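Local structure of uncharacterized protein (Legionella longbeachae NSW150, 4JZA) at residues A[56-61]-A[318-323]; A[133-138]-A[340-345]; A[464-469]-A[526-531]; A[506-511]-A[533-538]. The protein probably removes the 3-phosphate from phosphatidylinositol 3-phosphate, as a Legionella phosphatase acting on phosphoinositides at the interface between pathogen and host. All blocks are in the same frame, centred on the assembly; numbering follows the deposited sequence.

Contact 1 (A[56-61]-A[318-323]); sequences FYFLID and QFFLEH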
# COMPACT_ATOMS: atom_id res chain seq x y z
N PHE A 56 -10.07 8.47 -0.57
CA PHE A 56 -11.03 8.79 0.50
C PHE A 56 -12.43 8.33 0.12
O PHE A 56 -13.11 7.72 0.95
CB PHE A 56 -11.08 10.27 0.86
CG PHE A 56 -12.03 10.59 1.98
CD1 PHE A 56 -12.82 9.67 2.53
CD2 PHE A 56 -12.05 11.79 2.51
CE1 PHE A 56 -13.68 9.97 3.56
CE2 PHE A 56 -12.89 12.08 3.57
CZ PHE A 56 -13.71 11.18 4.08
N TYR A 57 -12.86 8.62 -1.10
CA TYR A 57 -14.16 8.21 -1.56
C TYR A 57 -14.30 6.70 -1.54
O TYR A 57 -15.32 6.19 -1.08
CB TYR A 57 -14.48 8.74 -2.95
CG TYR A 57 -15.03 10.13 -2.92
CD1 TYR A 57 -14.25 11.19 -2.51
CD2 TYR A 57 -16.35 10.39 -3.27
CE1 TYR A 57 -14.73 12.48 -2.47
CE2 TYR A 57 -16.86 11.69 -3.24
CZ TYR A 57 -16.04 12.73 -2.85
OH TYR A 57 -16.52 14.04 -2.82
N PHE A 58 -13.29 5.96 -1.98
CA PHE A 58 -13.40 4.52 -1.88
C PHE A 58 -13.64 4.10 -0.45
O PHE A 58 -14.42 3.18 -0.16
CB PHE A 58 -12.12 3.88 -2.35
CG PHE A 58 -12.21 2.39 -2.47
CD1 PHE A 58 -11.92 1.59 -1.39
CD2 PHE A 58 -12.56 1.80 -3.67
CE1 PHE A 58 -12.01 0.25 -1.49
CE2 PHE A 58 -12.65 0.44 -3.78
CZ PHE A 58 -12.37 -0.33 -2.68
N LEU A 59 -12.94 4.74 0.46
CA LEU A 59 -12.95 4.38 1.87
C LEU A 59 -14.33 4.57 2.44
O LEU A 59 -14.87 3.69 3.14
CB LEU A 59 -11.92 5.23 2.62
CG LEU A 59 -11.82 5.05 4.12
CD1 LEU A 59 -11.47 3.64 4.55
CD2 LEU A 59 -10.83 6.07 4.66
N ILE A 60 -14.92 5.71 2.13
CA ILE A 60 -16.19 6.07 2.75
C ILE A 60 -17.34 5.26 2.18
O ILE A 60 -18.28 4.92 2.91
CB ILE A 60 -16.44 7.60 2.72
CG1 ILE A 60 -17.51 7.97 3.74
CG2 ILE A 60 -16.82 8.07 1.33
CD1 ILE A 60 -17.46 9.43 4.17
N ASP A 61 -17.26 4.92 0.90
CA ASP A 61 -18.24 4.06 0.27
C ASP A 61 -18.06 2.58 0.70
O ASP A 61 -18.99 1.83 0.71
CB ASP A 61 -18.18 4.20 -1.28
CG ASP A 61 -18.61 5.60 -1.79
OD1 ASP A 61 -19.18 6.39 -1.00
OD2 ASP A 61 -18.37 5.93 -2.96
N GLN A 318 -11.15 -6.65 3.99
CA GLN A 318 -12.27 -7.51 3.56
C GLN A 318 -13.40 -6.66 3.03
O GLN A 318 -13.95 -6.97 1.96
CB GLN A 318 -12.71 -8.45 4.66
CG GLN A 318 -11.56 -9.27 5.22
CD GLN A 318 -11.97 -10.39 6.17
OE1 GLN A 318 -12.52 -10.17 7.25
NE2 GLN A 318 -11.69 -11.58 5.78
N PHE A 319 -13.69 -5.55 3.70
CA PHE A 319 -14.68 -4.62 3.20
C PHE A 319 -14.22 -4.00 1.91
O PHE A 319 -15.03 -3.79 1.03
CB PHE A 319 -15.01 -3.51 4.19
CG PHE A 319 -15.98 -3.89 5.28
CD1 PHE A 319 -17.33 -4.04 5.00
CD2 PHE A 319 -15.55 -4.05 6.58
CE1 PHE A 319 -18.23 -4.34 5.99
CE2 PHE A 319 -16.45 -4.36 7.59
CZ PHE A 319 -17.80 -4.49 7.29
N PHE A 320 -12.93 -3.72 1.78
CA PHE A 320 -12.42 -3.17 0.53
C PHE A 320 -12.58 -4.21 -0.57
O PHE A 320 -13.04 -3.91 -1.68
CB PHE A 320 -10.94 -2.77 0.63
CG PHE A 320 -10.63 -1.63 1.57
CD1 PHE A 320 -11.60 -0.80 2.05
CD2 PHE A 320 -9.33 -1.38 1.94
CE1 PHE A 320 -11.27 0.24 2.90
CE2 PHE A 320 -8.99 -0.35 2.78
CZ PHE A 320 -9.96 0.46 3.27
N LEU A 321 -12.21 -5.45 -0.27
CA LEU A 321 -12.35 -6.50 -1.29
C LEU A 321 -13.80 -6.61 -1.73
O LEU A 321 -14.10 -6.61 -2.92
CB LEU A 321 -11.83 -7.86 -0.78
CG LEU A 321 -11.82 -9.04 -1.74
CD1 LEU A 321 -11.05 -8.71 -2.98
CD2 LEU A 321 -11.18 -10.24 -1.03
N GLU A 322 -14.67 -6.70 -0.71
CA GLU A 322 -16.09 -6.76 -0.90
C GLU A 322 -16.57 -5.64 -1.83
O GLU A 322 -17.34 -5.88 -2.74
CB GLU A 322 -16.82 -6.68 0.45
CG GLU A 322 -18.32 -6.37 0.38
CD GLU A 322 -18.98 -6.22 1.75
OE1 GLU A 322 -20.16 -5.85 1.82
OE2 GLU A 322 -18.32 -6.47 2.78
N HIS A 323 -16.09 -4.44 -1.63
CA HIS A 323 -16.65 -3.33 -2.38
C HIS A 323 -16.30 -3.38 -3.87
O HIS A 323 -17.08 -2.93 -4.70
CB HIS A 323 -16.15 -2.04 -1.80
CG HIS A 323 -16.79 -0.83 -2.42
ND1 HIS A 323 -18.09 -0.46 -2.15
CD2 HIS A 323 -16.29 0.10 -3.27
CE1 HIS A 323 -18.37 0.66 -2.81
NE2 HIS A 323 -17.29 1.02 -3.48
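An aromatic cluster of Phe58, Phe320 and His323 joins helices 41-62 and 315-325 where they cross nearly at right angles, their short axes 97° apart and 10.2 Å at closest approach. Phe58 is the central member. With CG anti to the backbone N (chi1 -172°), its ring reaches across to the second helix and meets two rings in different ways. Toward Phe320 it presents an edge: CE1 of Phe58 lies 3.7 Å from CD1 of Phe320, in an offset edge-to-face pair with centroids 5.6 Å apart. Toward His323 it presents a face, and the imidazole comes edge-on in a T-shaped pair with planes at 86°, CD2 of His323 standing 3.7 Å from CE2 of Phe58. Leu59 leaves its backbone pointing away from the other helix, yet its CD1 comes round to the edge of the Phe320 ring, 3.7 Å from CZ of Phe320. At the solvent side, CE1 of His323 rests 3.9 Å from CB of Asp61, whose carboxylate turns instead to Lys78. Tyr135 and Ala136 of helix 122-140 also pack against Phe58. The interface illustrates how a near-orthogonal helix crossing can be filled by an edge-to-face aromatic cluster.

Contact 2 (A[133-138]-A[340-345]); sequences EQYALM and SRHRTL
Glu133 and Arg341 form a salt bridge in which a single carboxylate oxygen, OE2, takes two N-H groups: NH2 of Arg341 2.9 Å from OE2 of Glu133, and NH1 in a weak bond at 3.0 Å. Both are bent, and NH2 reaches the oxygen from above the carboxylate plane, the carboxylate and guanidinium planes standing 74° apart. Ser51 and Arg48 hold the other Glu133 oxygen, while Asn130 and the carbonyl of Asn612 take guanidinium N-H groups. CG of Gln134 lies over the centre of one guanidinium face, 3.9 Å above it. Its extended chain puts OE1 3.4 Å from CB of His342, and a water takes the NE2 hydrogen. Another water joins the carbonyl O of Gln134 to ND1 of His342. The imidazole, its CG anti to the backbone N (chi1 -170°), drives CE1 over the centre of the Tyr135 ring, 3.2 Å above its plane, the planes inclined at 56°. Gln317 bonds to the Tyr135 hydroxyl and to OG1 of Thr344. Beyond the imidazole, SE of selenomethionine Met138 touches CD1 of Leu345 at 4.0 Å. This is a buried helix-to-loop interface, held by a charged pair, a water bridge and an imidazole set on the Tyr135 face.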
# COMPACT_ATOMS: atom_id res chain seq x y z
N GLU A 133 -6.59 3.30 -1.29
CA GLU A 133 -6.12 3.69 -2.61
C GLU A 133 -5.75 2.47 -3.47
O GLU A 133 -6.01 2.44 -4.65
CB GLU A 133 -4.91 4.60 -2.50
CG GLU A 133 -4.54 5.24 -3.83
CD GLU A 133 -3.13 5.81 -3.88
OE1 GLU A 133 -2.95 6.64 -4.79
OE2 GLU A 133 -2.23 5.45 -3.07
N GLN A 134 -5.12 1.47 -2.86
CA GLN A 134 -4.70 0.29 -3.56
C GLN A 134 -5.87 -0.47 -4.16
O GLN A 134 -5.84 -0.82 -5.31
CB GLN A 134 -3.99 -0.63 -2.58
CG GLN A 134 -2.64 -0.13 -2.04
CD GLN A 134 -2.11 -1.07 -0.99
OE1 GLN A 134 -2.57 -2.12 -0.90
NE2 GLN A 134 -1.14 -0.75 -0.31
N TYR A 135 -6.89 -0.72 -3.34
CA TYR A 135 -8.13 -1.37 -3.79
C TYR A 135 -8.86 -0.46 -4.80
O TYR A 135 -9.37 -0.97 -5.80
CB TYR A 135 -9.05 -1.77 -2.64
CG TYR A 135 -8.63 -3.03 -1.97
CD1 TYR A 135 -7.76 -3.01 -0.92
CD2 TYR A 135 -9.14 -4.25 -2.36
CE1 TYR A 135 -7.36 -4.17 -0.30
CE2 TYR A 135 -8.75 -5.43 -1.75
CZ TYR A 135 -7.85 -5.36 -0.73
OH TYR A 135 -7.42 -6.48 -0.11
N ALA A 136 -8.86 0.86 -4.62
CA ALA A 136 -9.45 1.70 -5.70
C ALA A 136 -8.77 1.49 -7.03
O ALA A 136 -9.44 1.47 -8.09
CB ALA A 136 -9.41 3.21 -5.39
N LEU A 137 -7.43 1.35 -6.98
CA LEU A 137 -6.64 1.12 -8.19
C LEU A 137 -6.85 -0.27 -8.81
O LEU A 137 -6.87 -0.39 -10.04
CB LEU A 137 -5.15 1.35 -7.91
CG LEU A 137 -4.75 2.78 -7.60
CD1 LEU A 137 -3.32 2.78 -7.06
CD2 LEU A 137 -4.89 3.72 -8.80
N MSE A 138 -6.96 -1.31 -7.97
CA MSE A 138 -7.23 -2.65 -8.47
C MSE A 138 -8.51 -2.64 -9.27
O MSE A 138 -8.58 -3.13 -10.40
CB MSE A 138 -7.38 -3.54 -7.27
CG MSE A 138 -7.36 -4.97 -7.72
SE MSE A 138 -7.42 -6.19 -6.20
CE MSE A 138 -9.27 -5.92 -5.55
N SER A 340 1.85 -2.53 -6.66
CA SER A 340 3.04 -3.03 -6.01
C SER A 340 2.94 -3.06 -4.48
O SER A 340 3.62 -3.86 -3.81
CB SER A 340 4.26 -2.20 -6.46
OG SER A 340 4.36 -0.97 -5.73
N ARG A 341 2.14 -2.20 -3.88
CA ARG A 341 2.09 -2.18 -2.40
C ARG A 341 1.12 -3.20 -1.85
O ARG A 341 1.02 -3.40 -0.66
CB ARG A 341 1.60 -0.85 -1.89
CG ARG A 341 2.50 0.33 -2.15
CD ARG A 341 1.69 1.59 -1.87
NE ARG A 341 0.80 1.96 -2.96
CZ ARG A 341 -0.22 2.77 -2.85
NH1 ARG A 341 -0.55 3.33 -1.69
NH2 ARG A 341 -0.94 3.03 -3.92
N HIS A 342 0.38 -3.82 -2.76
CA HIS A 342 -0.79 -4.55 -2.43
C HIS A 342 -0.43 -6.02 -2.42
O HIS A 342 -0.75 -6.76 -3.34
CB HIS A 342 -1.89 -4.27 -3.46
CG HIS A 342 -3.22 -4.81 -3.05
ND1 HIS A 342 -4.40 -4.31 -3.48
CD2 HIS A 342 -3.54 -5.83 -2.25
CE1 HIS A 342 -5.39 -4.96 -2.91
NE2 HIS A 342 -4.89 -5.92 -2.19
N ARG A 343 0.17 -6.46 -1.32
CA ARG A 343 0.66 -7.84 -1.25
C ARG A 343 -0.07 -8.76 -0.26
O ARG A 343 0.52 -9.71 0.28
CB ARG A 343 2.16 -7.77 -0.99
CG ARG A 343 2.81 -6.74 -1.89
CD ARG A 343 2.75 -7.23 -3.33
NE ARG A 343 3.86 -8.14 -3.50
CZ ARG A 343 3.75 -9.42 -3.64
NH1 ARG A 343 2.57 -9.96 -3.74
NH2 ARG A 343 4.82 -10.16 -3.72
N THR A 344 -1.36 -8.45 -0.04
CA THR A 344 -2.22 -9.19 0.86
C THR A 344 -3.11 -10.25 0.16
O THR A 344 -3.76 -11.06 0.83
CB THR A 344 -3.13 -8.24 1.63
OG1 THR A 344 -3.84 -7.40 0.73
CG2 THR A 344 -2.34 -7.38 2.54
N LEU A 345 -3.12 -10.25 -1.17
CA LEU A 345 -3.89 -11.23 -1.93
C LEU A 345 -2.90 -12.07 -2.74
O LEU A 345 -1.86 -11.59 -3.20
CB LEU A 345 -4.85 -10.51 -2.86
CG LEU A 345 -5.83 -9.51 -2.21
CD1 LEU A 345 -6.59 -8.76 -3.30
CD2 LEU A 345 -6.84 -10.21 -1.34
O HOH W 1 -3.89 -2.84 -5.77
O HOH W 2 0.27 -1.41 2.08

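Contact 3 (A[464-469]-A[526-531]); sequences NNHPYN and GRELFL
The rings of Tyr468 and His466 both approach Glu528 at a slant, whereas the guanidinium of Arg527 carries CD1 of Leu531 from its own helix over the centre of one face, 3.9 Å above it. Glu528 is the residue that enters between the rings: bent at chi2 (-60°), it lays CG 4.0 Å from CD1 of Tyr468, leaving carboxylate and phenol planes only 19° apart. Its OE1 comes 3.4 Å from CB of His466, and 3.6 Å from the carbonyl O of Pro467. Thr477 OG1 is hydrogen-bonded both to OE1 of Glu528 and to ND1 of His466, so one hydroxyl ties the carboxylate to the imidazole, and Glu535 takes NE2. CE1 of His466 also rests on CB of Leu531, 4.1 Å away. Trp624 stacks on the Tyr468 ring, which also touches Arg556, a residue whose sequence context matches the CX5R signature of cysteine-based phosphatases. The segment 464-469 leaves strand 462-465, which lies at one edge of the large mixed sheet and pairs with strand 412-416, and lies against helix 524-542, which itself packs against helices 501-513 and 556-574.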
# COMPACT_ATOMS: atom_id res chain seq x y z
N ASN A 464 18.95 -16.38 -9.79
CA ASN A 464 20.07 -15.49 -9.54
C ASN A 464 19.59 -14.31 -8.76
O ASN A 464 18.59 -13.74 -9.08
CB ASN A 464 20.71 -15.07 -10.86
CG ASN A 464 21.23 -16.27 -11.66
OD1 ASN A 464 20.46 -17.05 -12.24
ND2 ASN A 464 22.54 -16.44 -11.66
N ASN A 465 20.30 -13.99 -7.69
CA ASN A 465 20.03 -12.82 -6.88
C ASN A 465 21.23 -11.87 -6.85
O ASN A 465 22.34 -12.33 -6.64
CB ASN A 465 19.74 -13.20 -5.45
CG ASN A 465 19.37 -12.01 -4.64
OD1 ASN A 465 20.09 -11.59 -3.75
ND2 ASN A 465 18.28 -11.39 -5.02
N HIS A 466 20.97 -10.57 -7.00
CA HIS A 466 22.03 -9.57 -7.05
C HIS A 466 21.84 -8.53 -6.01
O HIS A 466 21.08 -7.57 -6.18
CB HIS A 466 22.10 -8.93 -8.40
CG HIS A 466 22.44 -9.92 -9.46
ND1 HIS A 466 23.65 -10.55 -9.51
CD2 HIS A 466 21.69 -10.43 -10.46
CE1 HIS A 466 23.65 -11.39 -10.52
NE2 HIS A 466 22.47 -11.33 -11.12
N PRO A 467 22.53 -8.73 -4.89
CA PRO A 467 22.41 -7.80 -3.81
C PRO A 467 23.27 -6.64 -4.18
O PRO A 467 24.18 -6.80 -4.96
CB PRO A 467 22.97 -8.57 -2.62
CG PRO A 467 23.89 -9.59 -3.19
CD PRO A 467 23.31 -9.93 -4.52
N TYR A 468 22.95 -5.48 -3.65
CA TYR A 468 23.81 -4.30 -3.77
C TYR A 468 23.39 -3.33 -2.63
O TYR A 468 22.47 -2.53 -2.77
CB TYR A 468 23.76 -3.64 -5.17
CG TYR A 468 24.76 -2.52 -5.28
CD1 TYR A 468 26.10 -2.75 -5.07
CD2 TYR A 468 24.36 -1.21 -5.55
CE1 TYR A 468 27.04 -1.74 -5.13
CE2 TYR A 468 25.29 -0.18 -5.61
CZ TYR A 468 26.62 -0.45 -5.40
OH TYR A 468 27.59 0.49 -5.44
N ASN A 469 24.06 -3.47 -1.49
CA ASN A 469 23.65 -2.80 -0.27
C ASN A 469 24.87 -2.44 0.62
O ASN A 469 25.95 -3.05 0.52
CB ASN A 469 22.66 -3.71 0.46
CG ASN A 469 21.95 -2.98 1.59
OD1 ASN A 469 21.62 -1.77 1.49
ND2 ASN A 469 21.74 -3.70 2.71
N GLY A 526 27.89 -0.53 -11.39
CA GLY A 526 27.89 -0.91 -12.79
C GLY A 526 28.12 -2.38 -13.00
O GLY A 526 27.55 -3.00 -13.93
N ARG A 527 28.95 -2.96 -12.14
CA ARG A 527 29.23 -4.36 -12.28
C ARG A 527 27.92 -5.11 -12.13
O ARG A 527 27.62 -6.00 -12.96
CB ARG A 527 30.25 -4.83 -11.26
CG ARG A 527 30.42 -6.35 -11.22
CD ARG A 527 31.69 -6.73 -10.47
NE ARG A 527 31.75 -8.16 -10.21
CZ ARG A 527 31.12 -8.79 -9.23
NH1 ARG A 527 30.36 -8.13 -8.36
NH2 ARG A 527 31.25 -10.11 -9.11
N GLU A 528 27.13 -4.73 -11.11
CA GLU A 528 25.82 -5.35 -10.90
C GLU A 528 24.85 -5.26 -12.08
O GLU A 528 24.10 -6.19 -12.33
CB GLU A 528 25.15 -4.75 -9.67
CG GLU A 528 25.87 -5.06 -8.38
CD GLU A 528 26.02 -6.54 -8.07
OE1 GLU A 528 25.14 -7.32 -8.34
OE2 GLU A 528 27.01 -6.94 -7.49
N LEU A 529 24.82 -4.13 -12.76
CA LEU A 529 23.89 -3.92 -13.80
C LEU A 529 24.31 -4.76 -14.96
O LEU A 529 23.46 -5.31 -15.67
CB LEU A 529 23.84 -2.46 -14.20
CG LEU A 529 23.28 -1.51 -13.13
CD1 LEU A 529 23.39 -0.10 -13.66
CD2 LEU A 529 21.84 -1.81 -12.80
N PHE A 530 25.64 -4.85 -15.15
CA PHE A 530 26.18 -5.72 -16.19
C PHE A 530 25.97 -7.20 -15.90
O PHE A 530 25.57 -7.95 -16.79
CB PHE A 530 27.66 -5.45 -16.44
CG PHE A 530 27.90 -4.42 -17.48
CD1 PHE A 530 27.80 -4.74 -18.79
CD2 PHE A 530 28.21 -3.12 -17.13
CE1 PHE A 530 28.00 -3.79 -19.76
CE2 PHE A 530 28.43 -2.15 -18.09
CZ PHE A 530 28.33 -2.50 -19.41
N LEU A 531 26.20 -7.63 -14.67
CA LEU A 531 25.87 -8.99 -14.33
C LEU A 531 24.43 -9.25 -14.58
O LEU A 531 24.13 -10.25 -15.18
CB LEU A 531 26.17 -9.28 -12.89
CG LEU A 531 27.66 -9.27 -12.58
CD1 LEU A 531 27.77 -9.47 -11.10
CD2 LEU A 531 28.43 -10.36 -13.33

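Contact 4 (A[506-511]-A[533-538]); sequences DQYQSV and SLEQLI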
# COMPACT_ATOMS: atom_id res chain seq x y z
N ASP A 506 31.62 -15.17 -22.32
CA ASP A 506 32.97 -14.70 -22.02
C ASP A 506 32.87 -13.43 -21.17
O ASP A 506 33.51 -13.32 -20.11
CB ASP A 506 33.77 -14.39 -23.31
CG ASP A 506 34.08 -15.65 -24.14
OD1 ASP A 506 34.23 -16.74 -23.53
OD2 ASP A 506 34.13 -15.56 -25.39
N GLN A 507 32.07 -12.49 -21.64
CA GLN A 507 31.83 -11.25 -20.93
C GLN A 507 31.31 -11.46 -19.51
O GLN A 507 31.81 -10.85 -18.58
CB GLN A 507 30.85 -10.38 -21.73
CG GLN A 507 31.54 -9.48 -22.70
CD GLN A 507 32.68 -8.72 -22.01
OE1 GLN A 507 33.78 -8.63 -22.54
NE2 GLN A 507 32.43 -8.17 -20.81
N TYR A 508 30.32 -12.32 -19.34
CA TYR A 508 29.75 -12.59 -18.02
C TYR A 508 30.79 -13.16 -17.07
O TYR A 508 30.83 -12.80 -15.91
CB TYR A 508 28.58 -13.55 -18.15
CG TYR A 508 27.83 -13.87 -16.85
CD1 TYR A 508 27.05 -12.93 -16.23
CD2 TYR A 508 27.89 -15.13 -16.28
CE1 TYR A 508 26.36 -13.21 -15.07
CE2 TYR A 508 27.20 -15.43 -15.13
CZ TYR A 508 26.42 -14.46 -14.52
OH TYR A 508 25.72 -14.74 -13.37
N GLN A 509 31.61 -14.10 -17.56
CA GLN A 509 32.71 -14.65 -16.77
C GLN A 509 33.62 -13.52 -16.33
O GLN A 509 34.04 -13.44 -15.17
CB GLN A 509 33.48 -15.62 -17.63
CG GLN A 509 34.66 -16.28 -16.95
CD GLN A 509 34.30 -17.67 -16.49
OE1 GLN A 509 34.07 -18.58 -17.32
NE2 GLN A 509 34.21 -17.85 -15.16
N SER A 510 33.95 -12.64 -17.28
CA SER A 510 34.90 -11.54 -17.03
C SER A 510 34.43 -10.51 -16.00
O SER A 510 35.15 -10.08 -15.13
CB SER A 510 35.18 -10.84 -18.36
OG SER A 510 36.03 -9.72 -18.15
N VAL A 511 33.19 -10.09 -16.14
CA VAL A 511 32.60 -9.16 -15.21
C VAL A 511 32.50 -9.79 -13.81
O VAL A 511 32.87 -9.20 -12.82
CB VAL A 511 31.24 -8.68 -15.75
CG1 VAL A 511 30.56 -7.82 -14.74
CG2 VAL A 511 31.45 -7.90 -17.04
N SER A 533 22.21 -7.68 -16.53
CA SER A 533 21.85 -7.55 -17.94
C SER A 533 22.34 -8.73 -18.73
O SER A 533 21.64 -9.22 -19.61
CB SER A 533 22.37 -6.24 -18.56
OG SER A 533 21.58 -5.12 -18.22
N LEU A 534 23.55 -9.21 -18.43
CA LEU A 534 24.15 -10.33 -19.21
C LEU A 534 23.35 -11.63 -18.99
O LEU A 534 22.98 -12.26 -19.94
CB LEU A 534 25.65 -10.51 -18.92
CG LEU A 534 26.51 -9.37 -19.50
CD1 LEU A 534 27.90 -9.43 -18.91
CD2 LEU A 534 26.59 -9.37 -21.01
N GLU A 535 23.02 -11.94 -17.74
CA GLU A 535 22.13 -13.03 -17.44
C GLU A 535 20.87 -12.97 -18.27
O GLU A 535 20.44 -14.00 -18.78
CB GLU A 535 21.74 -13.02 -15.98
CG GLU A 535 22.90 -13.33 -15.07
CD GLU A 535 22.58 -13.20 -13.58
OE1 GLU A 535 21.41 -12.91 -13.16
OE2 GLU A 535 23.54 -13.38 -12.81
N GLN A 536 20.28 -11.78 -18.43
CA GLN A 536 19.03 -11.68 -19.19
C GLN A 536 19.33 -11.86 -20.64
O GLN A 536 18.53 -12.44 -21.36
CB GLN A 536 18.33 -10.34 -19.04
CG GLN A 536 17.85 -10.04 -17.65
CD GLN A 536 16.58 -10.70 -17.32
OE1 GLN A 536 15.94 -11.30 -18.18
NE2 GLN A 536 16.17 -10.61 -16.05
N LEU A 537 20.45 -11.33 -21.09
CA LEU A 537 20.79 -11.42 -22.50
C LEU A 537 21.12 -12.87 -22.86
O LEU A 537 20.76 -13.36 -23.92
CB LEU A 537 21.93 -10.49 -22.85
CG LEU A 537 21.54 -9.00 -22.92
CD1 LEU A 537 22.82 -8.19 -23.03
CD2 LEU A 537 20.58 -8.59 -24.05
N ILE A 538 21.76 -13.58 -21.94
CA ILE A 538 22.02 -14.98 -22.13
C ILE A 538 20.73 -15.76 -22.30
O ILE A 538 20.55 -16.45 -23.30
CB ILE A 538 22.88 -15.54 -20.98
CG1 ILE A 538 24.31 -15.02 -21.13
CG2 ILE A 538 22.93 -17.06 -21.00
CD1 ILE A 538 25.10 -15.03 -19.82
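Helices 501-513 and 524-542 run roughly antiparallel here, their short axes 158° apart in direction and 10.0 Å at closest approach, with Tyr508 and Leu534 facing each other at the nearest point of the backbones. Tyr508 carries the contact. Its CG is anti to the backbone N (chi1 -177°), which sends the ring across to the partner helix, alongside Leu534 in the opposite direction, CD1 of Tyr508 lying 3.9 Å from CB of Leu534. The branch CD1 of Leu534 reaches back the other way and settles against the backbone of the first helix, 3.8 Å from CA of Tyr508, with CG2 of Val511 4.3 Å from the same methyl. Ile538 comes in one turn later, its side chain crossing that of Tyr508 at about a right angle so that CD1 meets CB of the tyrosine at 4.1 Å. At the far end of the ring, the Tyr508 hydroxyl donates to OE2 of Glu535 over 2.6 Å and meets the anti lone pair of that oxygen, the one pointing away from OE1; ring and carboxylate planes stand 65° apart. The extended glutamate also brings CG to within 3.5 Å of CE1 of Tyr508. Ser484 binds the same hydroxyl, and the second oxygen, OE1, is held by Gln415 and His466. With donors on both oxygens, Glu535 could probably keep its charge although buried, and that negative charge would probably favour a protonated His466; a polar tie from tyrosine to glutamate thus sits beside otherwise apolar helix packing.

In the fold
From the N terminus, helix 41-62 meets helix 315-325 in contact 1, closing a loop of more than 250 residues, and helix 122-140 meets the loop 340-345 in contact 2. The two closures cross along the chain and touch in space, Tyr135 packing against both Phe58 and Phe320. Contacts 3 and 4 form a second crossing pair, opening at 464-469 and 506-511 and closing on helix 524-542. The pairs follow in series without touching; contacts 2 and 3 come nearest, about 14 Å between closest atoms. The first pair binds helices 41-62 and 122-140 to helix 315-325 and the loop after it; the second ties helix 524-542 to the end of edge strand 462-465 and to helix 501-513.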